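Local coordinates for Tlr1174 protein (Synechococcus elongatus, PDB 2OZT) that catalyses the dehydration of a succinyl-hydroxycyclohexadiene carboxylate to 2-succinylbenzoate, a step in phylloquinone biosynthesis, with the help of a divalent metal ion, at residues A[218-221]-A[222-226]; A[257-260]-A[261-265]; A[195-198]-A[199-203]; A[149-152]-A[153-156]; A[70-73]-A[74-78]. All coordinates share one frame; numbering follows the deposited sequence.

Contact 1 of 5, residues A[218-221]-A[222-226]. With NA (sodium ion), chain D.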
loop_
_atom_site.group_PDB
_atom_site.type_symbol
_atom_site.label_atom_id
_atom_site.label_comp_id
_atom_site.label_asym_id
_atom_site.label_seq_id
_atom_site.Cartn_x
_atom_site.Cartn_y
_atom_site.Cartn_z
ATOM N N ILE A 218 -12.087 10.840 5.392
ATOM C CA ILE A 218 -11.086 11.009 4.338
ATOM C C ILE A 218 -9.883 10.124 4.671
ATOM O O ILE A 218 -9.520 9.976 5.850
ATOM C CB ILE A 218 -10.658 12.497 4.212
ATOM C CG1 ILE A 218 -11.899 13.345 3.927
ATOM C CG2 ILE A 218 -9.620 12.685 3.115
ATOM C CD1 ILE A 218 -11.572 14.837 3.753
ATOM N N ALA A 219 -9.300 9.527 3.641
ATOM C CA ALA A 219 -8.078 8.735 3.801
ATOM C C ALA A 219 -6.927 9.377 3.061
ATOM O O ALA A 219 -7.060 9.825 1.930
ATOM C CB ALA A 219 -8.310 7.354 3.230
ATOM N N LEU A 220 -5.739 9.349 3.656
ATOM C CA LEU A 220 -4.525 9.776 2.961
ATOM C C LEU A 220 -3.820 8.592 2.341
ATOM O O LEU A 220 -3.785 7.507 2.935
ATOM C CB LEU A 220 -3.544 10.405 3.967
ATOM C CG LEU A 220 -4.111 11.661 4.633
ATOM C CD1 LEU A 220 -3.145 12.058 5.719
ATOM C CD2 LEU A 220 -4.339 12.827 3.662
ATOM N N ASP A 221 -3.282 8.808 1.142
ATOM C CA ASP A 221 -2.612 7.711 0.410
ATOM C C ASP A 221 -1.331 8.290 -0.163
ATOM O O ASP A 221 -0.260 8.064 0.397
ATOM C CB ASP A 221 -3.567 7.143 -0.651
ATOM C CG ASP A 221 -2.974 6.009 -1.457
ATOM O OD1 ASP A 221 -2.022 5.322 -0.997
ATOM O OD2 ASP A 221 -3.461 5.761 -2.589
ATOM N N GLU A 222 -1.414 9.032 -1.261
ATOM C CA GLU A 222 -0.234 9.684 -1.814
ATOM C C GLU A 222 0.458 10.550 -0.780
ATOM O O GLU A 222 1.698 10.702 -0.818
ATOM C CB GLU A 222 -0.640 10.526 -3.037
ATOM C CG GLU A 222 -0.990 9.710 -4.313
ATOM C CD GLU A 222 -2.432 9.225 -4.445
ATOM O OE1 GLU A 222 -3.190 9.244 -3.455
ATOM O OE2 GLU A 222 -2.814 8.757 -5.575
ATOM N N SER A 223 -0.302 11.076 0.183
ATOM C CA SER A 223 0.285 11.908 1.222
ATOM C C SER A 223 1.116 11.155 2.252
ATOM O O SER A 223 1.900 11.800 2.989
ATOM C CB SER A 223 -0.804 12.684 1.980
ATOM O OG SER A 223 -1.325 13.777 1.209
ATOM N N VAL A 224 0.886 9.838 2.358
ATOM C CA VAL A 224 1.562 9.048 3.392
ATOM C C VAL A 224 2.295 7.839 2.815
ATOM O O VAL A 224 1.736 6.771 2.657
ATOM C CB VAL A 224 0.647 8.670 4.592
ATOM C CG1 VAL A 224 0.302 9.937 5.427
ATOM C CG2 VAL A 224 -0.650 7.977 4.160
ATOM N N VAL A 225 3.550 8.050 2.484
ATOM C CA VAL A 225 4.402 6.980 1.963
ATOM C C VAL A 225 5.320 6.456 3.083
ATOM O O VAL A 225 5.299 5.263 3.440
ATOM C CB VAL A 225 5.187 7.496 0.746
ATOM C CG1 VAL A 225 6.181 6.418 0.234
ATOM C CG2 VAL A 225 4.191 7.933 -0.368
ATOM N N SER A 226 6.083 7.360 3.669
ATOM C CA SER A 226 7.080 6.999 4.684
ATOM C C SER A 226 6.574 7.161 6.109
ATOM O O SER A 226 5.579 7.874 6.365
ATOM C CB SER A 226 8.313 7.896 4.523
ATOM O OG SER A 226 7.961 9.241 4.875
HETATM NA NA NA D . -5.280 7.566 -3.559
#
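Two acidic neighbours in sequence, Asp221 and Glu222, grip the same sodium ion, each through one carboxylate oxygen. They stand at the C-terminal end of strand 218-220 in the barrel domain of an enolase-superfamily enzyme, where the chain reverses through a type I beta turn from Asp221 to Val224. The sodium ion lies 2.7 Å from Asp221 OD2 and equally 2.7 Å from Glu222 OE1, and Asp167 adds a third ligand. The two carboxylates meet at the ion with their planes turned 60° apart. Glu222 gets there by folding its chain at chi2 (87°), which brings OE1 back over Asp221; its other oxygen, OE2, is held by Asn169. Asp221, whose magnesium-binding role is established, also has both oxygens employed, since OD1 forms a salt bridge with Lys245, the predicted proton acceptor. The short acidic side chain suits this place because it spans metal and lysine from one carboxylate. The turn is closed by Val224 N, which donates to Asp221 O at 2.9 Å from above the carbonyl plane. On the side remote from the metal the packing is apolar: Leu220 CD2 meets Ser223 CB at 3.9 Å. Leu220 and Val224 cross at about a right angle, with Val224 CG2 3.8 Å from Leu220 CB and 3.4 Å from Leu220 O.

Contact 2 of 5, residues A[257-260]-A[261-265]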
loop_
_atom_site.group_PDB
_atom_site.type_symbol
_atom_site.label_atom_id
_atom_site.label_comp_id
_atom_site.label_asym_id
_atom_site.label_seq_id
_atom_site.Cartn_x
_atom_site.Cartn_y
_atom_site.Cartn_z
ATOM N N LEU A 257 5.735 1.369 16.784
ATOM C CA LEU A 257 6.020 2.488 17.683
ATOM C C LEU A 257 4.974 3.593 17.572
ATOM O O LEU A 257 4.487 4.088 18.607
ATOM C CB LEU A 257 7.432 3.018 17.411
ATOM C CG LEU A 257 7.868 4.134 18.362
ATOM C CD1 LEU A 257 7.861 3.584 19.789
ATOM C CD2 LEU A 257 9.284 4.486 17.941
ATOM N N LEU A 258 4.614 3.977 16.346
ATOM C CA LEU A 258 3.573 4.978 16.146
ATOM C C LEU A 258 2.261 4.546 16.773
ATOM O O LEU A 258 1.558 5.358 17.373
ATOM C CB LEU A 258 3.384 5.275 14.647
ATOM C CG LEU A 258 4.386 6.217 13.996
ATOM C CD1 LEU A 258 4.371 6.106 12.486
ATOM C CD2 LEU A 258 4.089 7.657 14.450
ATOM N N LEU A 259 1.917 3.270 16.630
ATOM C CA LEU A 259 0.678 2.723 17.200
ATOM C C LEU A 259 0.681 2.738 18.727
ATOM O O LEU A 259 -0.370 2.923 19.339
ATOM C CB LEU A 259 0.423 1.305 16.686
ATOM C CG LEU A 259 0.108 1.229 15.193
ATOM C CD1 LEU A 259 0.231 -0.189 14.646
ATOM C CD2 LEU A 259 -1.337 1.765 14.969
ATOM N N ARG A 260 1.838 2.460 19.328
ATOM C CA ARG A 260 1.975 2.536 20.796
ATOM C C ARG A 260 1.782 3.967 21.257
ATOM O O ARG A 260 1.290 4.204 22.385
ATOM C CB ARG A 260 3.324 1.985 21.234
ATOM C CG ARG A 260 3.397 0.486 21.109
ATOM C CD ARG A 260 4.590 -0.140 21.822
ATOM N NE ARG A 260 4.660 -1.530 21.380
ATOM C CZ ARG A 260 5.446 -1.967 20.401
ATOM N NH1 ARG A 260 6.286 -1.135 19.781
ATOM N NH2 ARG A 260 5.412 -3.243 20.060
ATOM N N ARG A 261 2.182 4.911 20.405
ATOM C CA ARG A 261 1.920 6.338 20.573
ATOM C C ARG A 261 0.542 6.719 19.934
ATOM O O ARG A 261 -0.446 6.005 20.123
ATOM C CB ARG A 261 3.128 7.154 20.045
ATOM C CG ARG A 261 4.471 6.720 20.680
ATOM C CD ARG A 261 5.683 7.379 20.019
ATOM N NE ARG A 261 6.939 7.087 20.729
ATOM C CZ ARG A 261 8.159 7.306 20.227
ATOM N NH1 ARG A 261 8.324 7.791 18.992
ATOM N NH2 ARG A 261 9.231 7.014 20.957
ATOM N N GLY A 262 0.468 7.809 19.163
ATOM C CA GLY A 262 -0.828 8.413 18.796
ATOM C C GLY A 262 -1.602 7.870 17.597
ATOM O O GLY A 262 -2.719 8.312 17.311
ATOM N N LEU A 263 -1.039 6.902 16.883
ATOM C CA LEU A 263 -1.718 6.402 15.697
ATOM C C LEU A 263 -2.746 5.355 16.084
ATOM O O LEU A 263 -2.467 4.456 16.868
ATOM C CB LEU A 263 -0.662 5.828 14.752
ATOM C CG LEU A 263 -1.114 5.337 13.395
ATOM C CD1 LEU A 263 -1.624 6.494 12.495
ATOM C CD2 LEU A 263 0.057 4.658 12.725
ATOM N N GLU A 264 -3.964 5.489 15.557
ATOM C CA GLU A 264 -5.033 4.530 15.890
ATOM C C GLU A 264 -5.073 3.330 14.941
ATOM O O GLU A 264 -5.206 3.516 13.726
ATOM C CB GLU A 264 -6.386 5.227 15.791
ATOM C CG GLU A 264 -6.575 6.347 16.804
ATOM C CD GLU A 264 -6.731 5.827 18.210
ATOM O OE1 GLU A 264 -7.081 4.633 18.391
ATOM O OE2 GLU A 264 -6.504 6.618 19.152
ATOM N N PRO A 265 -4.971 2.096 15.479
ATOM C CA PRO A 265 -5.035 0.920 14.599
ATOM C C PRO A 265 -6.267 0.894 13.712
ATOM O O PRO A 265 -6.209 0.485 12.557
ATOM C CB PRO A 265 -5.047 -0.280 15.593
ATOM C CG PRO A 265 -4.403 0.270 16.839
ATOM C CD PRO A 265 -4.731 1.738 16.897
#
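Leu257 O accepts the backbone N of Arg261 at 3.0 Å, the last regular helical bond where helix 252-260 gives way to loop. One residue on, the spacing widens: Leu258 O takes Leu263 N, five positions ahead, at 3.1 Å and with a nearly straight N-H (165°), although the donor stands above the carbonyl plane. The Arg261 side chain runs back along the helix, extended from CG to NE, and lays one face of its guanidinium on Leu257, whose CG sits 3.6 Å above the plane, over its centre. Leucine suits the spot, since its branched end makes a broad apolar bed for the flat cation while the arginine stays at the exposed surface. This is the alpha-to-beta return of a beta/alpha barrel, taking the chain from an outer helix toward strand 268-270. Leu263, with CG anti to the backbone N (chi1 -175°), turns inward, and its CD2 packs 3.9 Å from Leu258 CB. Both leucines also touch Val230 of helix 227-235. Leu259 reaches back to the loop through one methyl, CD2, which lies 3.9 Å from Leu263 CG and 3.9 Å from Pro265 CG, the rigid proline ring presenting a fixed apolar surface to it.

Contact 3 of 5, residues A[195-198]-A[199-203]. With PO4 (phosphate ion), chain C.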
loop_
_atom_site.group_PDB
_atom_site.type_symbol
_atom_site.label_atom_id
_atom_site.label_comp_id
_atom_site.label_asym_id
_atom_site.label_seq_id
_atom_site.Cartn_x
_atom_site.Cartn_y
_atom_site.Cartn_z
ATOM N N VAL A 195 -13.472 8.891 1.409
ATOM C CA VAL A 195 -12.921 9.434 0.180
ATOM C C VAL A 195 -11.392 9.440 0.345
ATOM O O VAL A 195 -10.870 9.999 1.303
ATOM C CB VAL A 195 -13.472 10.866 -0.137
ATOM C CG1 VAL A 195 -12.783 11.403 -1.362
ATOM C CG2 VAL A 195 -15.000 10.863 -0.307
ATOM N N GLU A 196 -10.717 8.828 -0.603
ATOM C CA GLU A 196 -9.267 8.687 -0.540
ATOM C C GLU A 196 -8.566 9.776 -1.339
ATOM O O GLU A 196 -8.905 9.988 -2.517
ATOM C CB GLU A 196 -8.855 7.313 -1.069
ATOM C CG GLU A 196 -7.388 6.975 -0.884
ATOM C CD GLU A 196 -7.132 5.529 -1.254
ATOM O OE1 GLU A 196 -8.101 4.826 -1.558
ATOM O OE2 GLU A 196 -5.968 5.089 -1.195
ATOM N N GLN A 197 -7.687 10.537 -0.668
ATOM C CA GLN A 197 -6.850 11.557 -1.329
ATOM C C GLN A 197 -7.657 12.524 -2.231
ATOM O O GLN A 197 -7.438 12.577 -3.433
ATOM C CB GLN A 197 -5.650 10.913 -2.052
ATOM C CG GLN A 197 -4.503 11.907 -2.277
ATOM C CD GLN A 197 -3.697 12.168 -1.038
ATOM O OE1 GLN A 197 -3.350 11.228 -0.289
ATOM N NE2 GLN A 197 -3.374 13.434 -0.771
ATOM N N PRO A 198 -8.570 13.283 -1.618
ATOM C CA PRO A 198 -9.347 14.164 -2.500
ATOM C C PRO A 198 -8.501 15.242 -3.155
ATOM O O PRO A 198 -8.802 15.640 -4.302
ATOM C CB PRO A 198 -10.393 14.763 -1.564
ATOM C CG PRO A 198 -9.820 14.663 -0.191
ATOM C CD PRO A 198 -9.048 13.329 -0.233
ATOM N N LEU A 199 -7.437 15.671 -2.495
ATOM C CA LEU A 199 -6.583 16.758 -3.023
ATOM C C LEU A 199 -5.169 16.248 -3.140
ATOM O O LEU A 199 -4.814 15.304 -2.428
ATOM C CB LEU A 199 -6.624 17.985 -2.089
ATOM C CG LEU A 199 -7.995 18.617 -1.797
ATOM C CD1 LEU A 199 -7.835 19.704 -0.751
ATOM C CD2 LEU A 199 -8.545 19.175 -3.097
ATOM N N PRO A 200 -4.353 16.886 -3.985
ATOM C CA PRO A 200 -2.948 16.466 -4.082
ATOM C C PRO A 200 -2.219 16.777 -2.783
ATOM O O PRO A 200 -2.627 17.620 -2.007
ATOM C CB PRO A 200 -2.386 17.285 -5.256
ATOM C CG PRO A 200 -3.342 18.422 -5.461
ATOM C CD PRO A 200 -4.690 18.020 -4.875
ATOM N N PRO A 201 -1.140 16.025 -2.493
ATOM C CA PRO A 201 -0.418 16.177 -1.248
ATOM C C PRO A 201 0.089 17.567 -0.945
ATOM O O PRO A 201 0.236 17.880 0.223
ATOM C CB PRO A 201 0.755 15.221 -1.404
ATOM C CG PRO A 201 0.249 14.194 -2.335
ATOM C CD PRO A 201 -0.654 14.894 -3.298
ATOM N N ASP A 202 0.324 18.391 -1.967
ATOM C CA ASP A 202 0.827 19.728 -1.680
ATOM C C ASP A 202 -0.207 20.601 -0.972
ATOM O O ASP A 202 0.169 21.601 -0.325
ATOM C CB ASP A 202 1.327 20.415 -2.965
ATOM C CG ASP A 202 0.204 20.704 -3.927
ATOM O OD1 ASP A 202 -0.396 19.745 -4.438
ATOM O OD2 ASP A 202 -0.093 21.901 -4.169
ATOM N N GLN A 203 -1.500 20.289 -1.130
ATOM C CA GLN A 203 -2.581 21.056 -0.525
ATOM C C GLN A 203 -2.925 20.509 0.845
ATOM O O GLN A 203 -4.072 20.262 1.166
ATOM C CB GLN A 203 -3.815 21.059 -1.450
ATOM C CG GLN A 203 -3.528 21.787 -2.780
ATOM C CD GLN A 203 -4.723 21.996 -3.662
ATOM O OE1 GLN A 203 -5.605 21.159 -3.757
ATOM N NE2 GLN A 203 -4.740 23.141 -4.357
HETATM P P PO4 C . -6.899 24.805 -6.770
HETATM O O1 PO4 C . -5.997 24.253 -7.847
HETATM O O2 PO4 C . -6.036 25.699 -5.914
HETATM O O3 PO4 C . -8.093 25.579 -7.326
HETATM O O4 PO4 C . -7.408 23.722 -5.863
#
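Gln197, left-handed in its backbone (phi 50°, psi 63°), closes off strand 192-196 and turns the chain into a loop, and a type I beta turn from Pro200 to Gln203 then leads into helix 204-213. The Gln197 side chain bends at chi2 (77°) and returns over the loop it has begun. Its NE2 donates to Leu199 O at 2.9 Å, nearly along the C=O axis, with the acceptor in the plane of the amide. The same nitrogen is hydrogen-bonded to Ser223 OG, while OE1 accepts from Asp221 N, so glutamine suits this buried place by offering donor and acceptor at once. With alanine in its place, Leu199 O and the Asp221 amide are likely to lose their partner, and the loop beside the metal site could shift. Pro201 sets its ring against the amide, CD lying 4.0 Å from Gln197 NE2. At the outer end Gln203 NE2 holds a phosphate ion, probably from the crystallisation liquor, through O4 at 3.1 Å. This loop follows the strand bearing the magnesium ligand Glu196; Leu199 packs on Ala177 of helix 174-187 and on Ala206 and Leu210 of helix 204-213, and Gln197 links across to neighbouring strand 218-220.

Contact 4 of 5, residues A[149-152]-A[153-156]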
loop_
_atom_site.group_PDB
_atom_site.type_symbol
_atom_site.label_atom_id
_atom_site.label_comp_id
_atom_site.label_asym_id
_atom_site.label_seq_id
_atom_site.Cartn_x
_atom_site.Cartn_y
_atom_site.Cartn_z
ATOM N N ALA A 149 -24.025 10.586 -10.629
ATOM C CA ALA A 149 -25.124 9.774 -11.155
ATOM C C ALA A 149 -24.832 8.287 -11.154
ATOM O O ALA A 149 -25.678 7.483 -10.739
ATOM C CB ALA A 149 -25.532 10.260 -12.536
ATOM N N ILE A 150 -23.585 7.940 -11.512
ATOM C CA ILE A 150 -23.135 6.535 -11.440
ATOM C C ILE A 150 -23.134 6.097 -9.978
ATOM O O ILE A 150 -23.589 4.993 -9.637
ATOM C CB ILE A 150 -21.769 6.357 -12.061
ATOM C CG1 ILE A 150 -21.826 6.664 -13.565
ATOM C CG2 ILE A 150 -21.280 4.917 -11.830
ATOM C CD1 ILE A 150 -20.477 6.914 -14.161
ATOM N N LEU A 151 -22.627 6.968 -9.107
ATOM C CA LEU A 151 -22.532 6.606 -7.699
ATOM C C LEU A 151 -23.906 6.303 -7.087
ATOM O O LEU A 151 -24.088 5.343 -6.331
ATOM C CB LEU A 151 -21.832 7.734 -6.916
ATOM C CG LEU A 151 -21.596 7.424 -5.435
ATOM C CD1 LEU A 151 -20.918 6.052 -5.138
ATOM C CD2 LEU A 151 -20.750 8.507 -4.811
ATOM N N LYS A 152 -24.888 7.141 -7.435
ATOM C CA LYS A 152 -26.252 6.921 -6.990
ATOM C C LYS A 152 -26.750 5.508 -7.410
ATOM O O LYS A 152 -27.335 4.774 -6.594
ATOM C CB LYS A 152 -27.165 8.048 -7.534
ATOM C CG LYS A 152 -28.612 7.909 -7.125
ATOM C CD LYS A 152 -29.353 9.230 -7.446
ATOM C CE LYS A 152 -30.867 9.062 -7.377
ATOM N NZ LYS A 152 -31.316 8.713 -6.008
ATOM N N ALA A 153 -26.498 5.136 -8.658
ATOM C CA ALA A 153 -26.902 3.818 -9.169
ATOM C C ALA A 153 -26.106 2.688 -8.487
ATOM O O ALA A 153 -26.657 1.623 -8.171
ATOM C CB ALA A 153 -26.704 3.774 -10.667
ATOM N N LEU A 154 -24.808 2.936 -8.267
ATOM C CA LEU A 154 -23.938 1.920 -7.649
ATOM C C LEU A 154 -24.371 1.657 -6.234
ATOM O O LEU A 154 -24.449 0.486 -5.797
ATOM C CB LEU A 154 -22.491 2.410 -7.746
ATOM C CG LEU A 154 -21.437 1.501 -7.100
ATOM C CD1 LEU A 154 -21.399 0.091 -7.757
ATOM C CD2 LEU A 154 -20.069 2.177 -7.165
ATOM N N LEU A 155 -24.681 2.720 -5.486
ATOM C CA LEU A 155 -25.102 2.522 -4.111
ATOM C C LEU A 155 -26.433 1.802 -4.017
ATOM O O LEU A 155 -26.633 1.001 -3.103
ATOM C CB LEU A 155 -25.189 3.841 -3.369
ATOM C CG LEU A 155 -23.887 4.572 -3.099
ATOM C CD1 LEU A 155 -24.190 5.945 -2.555
ATOM C CD2 LEU A 155 -23.049 3.746 -2.113
ATOM N N ALA A 156 -27.331 2.091 -4.959
ATOM C CA ALA A 156 -28.605 1.363 -5.024
ATOM C C ALA A 156 -28.460 -0.113 -5.364
ATOM O O ALA A 156 -29.229 -0.950 -4.864
ATOM C CB ALA A 156 -29.520 2.049 -6.012
#
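Helix 144-157 is the crossover helix of a beta-alpha-beta unit in the barrel domain, joining strand 134-138 to strand 163-167, and residues 149-156 form two of its turns. Four consecutive backbone bonds of the regular i to i+4 kind run through them. Those from Leu154 N to Ile150 O and from Leu155 N to Leu151 O are short, both 2.8 Å, and lie on the buried side; the bond from Ala153 N to Ala149 O, on the outer side, is longer at 3.2 Å. Among the side chains the main meeting is of Leu151 with Leu155, one turn apart. Leu151 has its CG anti to the backbone N (chi1 -176°), Leu155 has its own anti to the carbonyl carbon (chi1 -68°), and from these different starts the two branched ends cross obliquely, Leu151 CD1 coming 3.9 Å from Leu155 CG. Leu155 CG also rests 3.3 Å from Leu151 O, a snug fit over the carbonyl of the preceding turn. Cutting Leu155 back to alanine is likely to open a gap beside Leu151 CD1 and against Leu164, leaving the Leu151 side chain less firmly fixed. Leu154 comes within 4.5 Å of Leu151 CD1 through CD2, a looser touch. Small Ala149 and Ala156 and the long Lys152 suit the outward side, where the lysine chain can run into solvent; Ala153 is small enough to sit against Leu121. Inward, Leu151, Leu154 and Leu155 pack on Leu164 of strand 163-167; Leu154 also meets Leu121 and Trp124 of helix 120-129, and Leu151 meets Trp180 and Trp183 of helix 174-187.

Contact 5 of 5, residues A[70-73]-A[74-78]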
loop_
_atom_site.group_PDB
_atom_site.type_symbol
_atom_site.label_atom_id
_atom_site.label_comp_id
_atom_site.label_asym_id
_atom_site.label_seq_id
_atom_site.Cartn_x
_atom_site.Cartn_y
_atom_site.Cartn_z
ATOM N N GLY A 70 30.133 -6.629 3.734
ATOM C CA GLY A 70 29.779 -7.985 3.337
ATOM C C GLY A 70 29.157 -8.837 4.438
ATOM O O GLY A 70 28.659 -9.935 4.170
ATOM N N HIS A 71 29.197 -8.339 5.672
ATOM C CA HIS A 71 28.565 -9.031 6.804
ATOM C C HIS A 71 27.633 -8.063 7.530
ATOM O O HIS A 71 28.057 -6.972 7.952
ATOM C CB HIS A 71 29.631 -9.542 7.769
ATOM C CG HIS A 71 30.230 -8.457 8.608
ATOM N ND1 HIS A 71 30.935 -7.401 8.067
ATOM C CD2 HIS A 71 30.195 -8.239 9.942
ATOM C CE1 HIS A 71 31.315 -6.586 9.034
ATOM N NE2 HIS A 71 30.881 -7.073 10.182
ATOM N N LEU A 72 26.389 -8.480 7.725
ATOM C CA LEU A 72 25.391 -7.624 8.342
ATOM C C LEU A 72 25.246 -7.890 9.838
ATOM O O LEU A 72 25.321 -9.037 10.291
ATOM C CB LEU A 72 24.016 -7.826 7.676
ATOM C CG LEU A 72 23.816 -7.404 6.220
ATOM C CD1 LEU A 72 22.466 -7.937 5.731
ATOM C CD2 LEU A 72 23.890 -5.891 6.075
ATOM N N THR A 73 24.977 -6.818 10.564
ATOM C CA THR A 73 24.630 -6.863 11.990
ATOM C C THR A 73 23.532 -5.830 12.158
ATOM O O THR A 73 23.389 -4.975 11.302
ATOM C CB THR A 73 25.829 -6.407 12.866
ATOM O OG1 THR A 73 26.183 -5.064 12.517
ATOM C CG2 THR A 73 27.041 -7.327 12.683
ATOM N N PRO A 74 22.772 -5.870 13.275
ATOM C CA PRO A 74 21.796 -4.817 13.607
ATOM C C PRO A 74 22.373 -3.401 13.605
ATOM O O PRO A 74 21.721 -2.460 13.109
ATOM C CB PRO A 74 21.313 -5.225 15.010
ATOM C CG PRO A 74 21.476 -6.713 15.008
ATOM C CD PRO A 74 22.734 -6.973 14.255
ATOM N N GLU A 75 23.585 -3.242 14.128
ATOM C CA GLU A 75 24.231 -1.932 14.118
ATOM C C GLU A 75 24.560 -1.443 12.688
ATOM O O GLU A 75 24.339 -0.266 12.362
ATOM C CB GLU A 75 25.459 -1.908 15.046
ATOM C CG GLU A 75 26.445 -3.066 14.887
ATOM C CD GLU A 75 26.216 -4.287 15.818
ATOM O OE1 GLU A 75 25.051 -4.723 16.028
ATOM O OE2 GLU A 75 27.239 -4.844 16.309
ATOM N N ILE A 76 25.031 -2.344 11.825
ATOM C CA ILE A 76 25.213 -1.991 10.401
ATOM C C ILE A 76 23.863 -1.597 9.757
ATOM O O ILE A 76 23.760 -0.574 9.053
ATOM C CB ILE A 76 25.929 -3.118 9.630
ATOM C CG1 ILE A 76 27.427 -3.123 10.009
ATOM C CG2 ILE A 76 25.742 -2.977 8.089
ATOM C CD1 ILE A 76 28.152 -4.363 9.606
HETATM N N MSE A 77 22.818 -2.365 10.024
HETATM C CA MSE A 77 21.510 -2.028 9.441
HETATM C C MSE A 77 20.922 -0.727 9.976
HETATM O O MSE A 77 20.169 -0.047 9.276
HETATM C CB MSE A 77 20.533 -3.189 9.544
HETATM C CG MSE A 77 20.919 -4.323 8.599
HETATM SE SE MSE A 77 19.739 -5.816 8.756
HETATM C CE MSE A 77 19.946 -6.126 10.679
ATOM N N ALA A 78 21.321 -0.342 11.191
ATOM C CA ALA A 78 20.913 0.949 11.747
ATOM C C ALA A 78 21.528 2.135 11.006
ATOM O O ALA A 78 21.038 3.260 11.138
ATOM C CB ALA A 78 21.203 1.011 13.267
#
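A chi1 of 60° places Thr73 OG1 between its own backbone N and carbonyl carbon, aimed at the amide of Ile76, while His71 (chi1 75°) swings its ring toward the end of the Ile76 side chain. The threonine is an N-cap: Thr73 OG1 accepts from Ile76 N at 3.0 Å with a nearly straight N-H (165°), and Thr73 O takes Met77 N in the first helical bond. Threonine serves well because its short hydroxyl reaches an amide with no earlier turn to bond to, and Pro74 follows aptly, since a helix's first residue needs no amide hydrogen. The short helix 74-77 starts straight after the weakly bonded edge strand 71-72 of the antiparallel sheet in the N-terminal domain. Glu75 folds back over the cap, its CG 3.1 Å from Thr73 OG1. On the buried side Leu72 CD2 lies 4.0 Å from Ile76 CG2 and meets the CG of Met77, a selenomethionine; Leu72 and Met77 both touch Trp95 of helix 85-97. Ile76 CD1 lies 3.1 Å from His71 O, which has no polar partner in the model, and covers one face of the His71 imidazole in a CH-pi contact, 4.1 Å from the ring centroid.

Contacts 1 and 3 are the buried pair: they follow neighbouring strands of the barrel sheet and touch each other, with centres about 8 Å apart. Contact 1 binds the ion, while contact 3 braces it from the second shell through Gln197 and carries the magnesium ligand Glu196. Contacts 2 and 4 belong to the same barrel but to its outer helices, where buried leucines pack inward and, in contact 2, an exposed leucine lies under an arginine; contact 4 is uninterrupted helix, contact 2 a helix unwinding. Contact 5 stands apart in the N-terminal domain, a surface cap where a helix begins, about 54 Å between centres from contact 4.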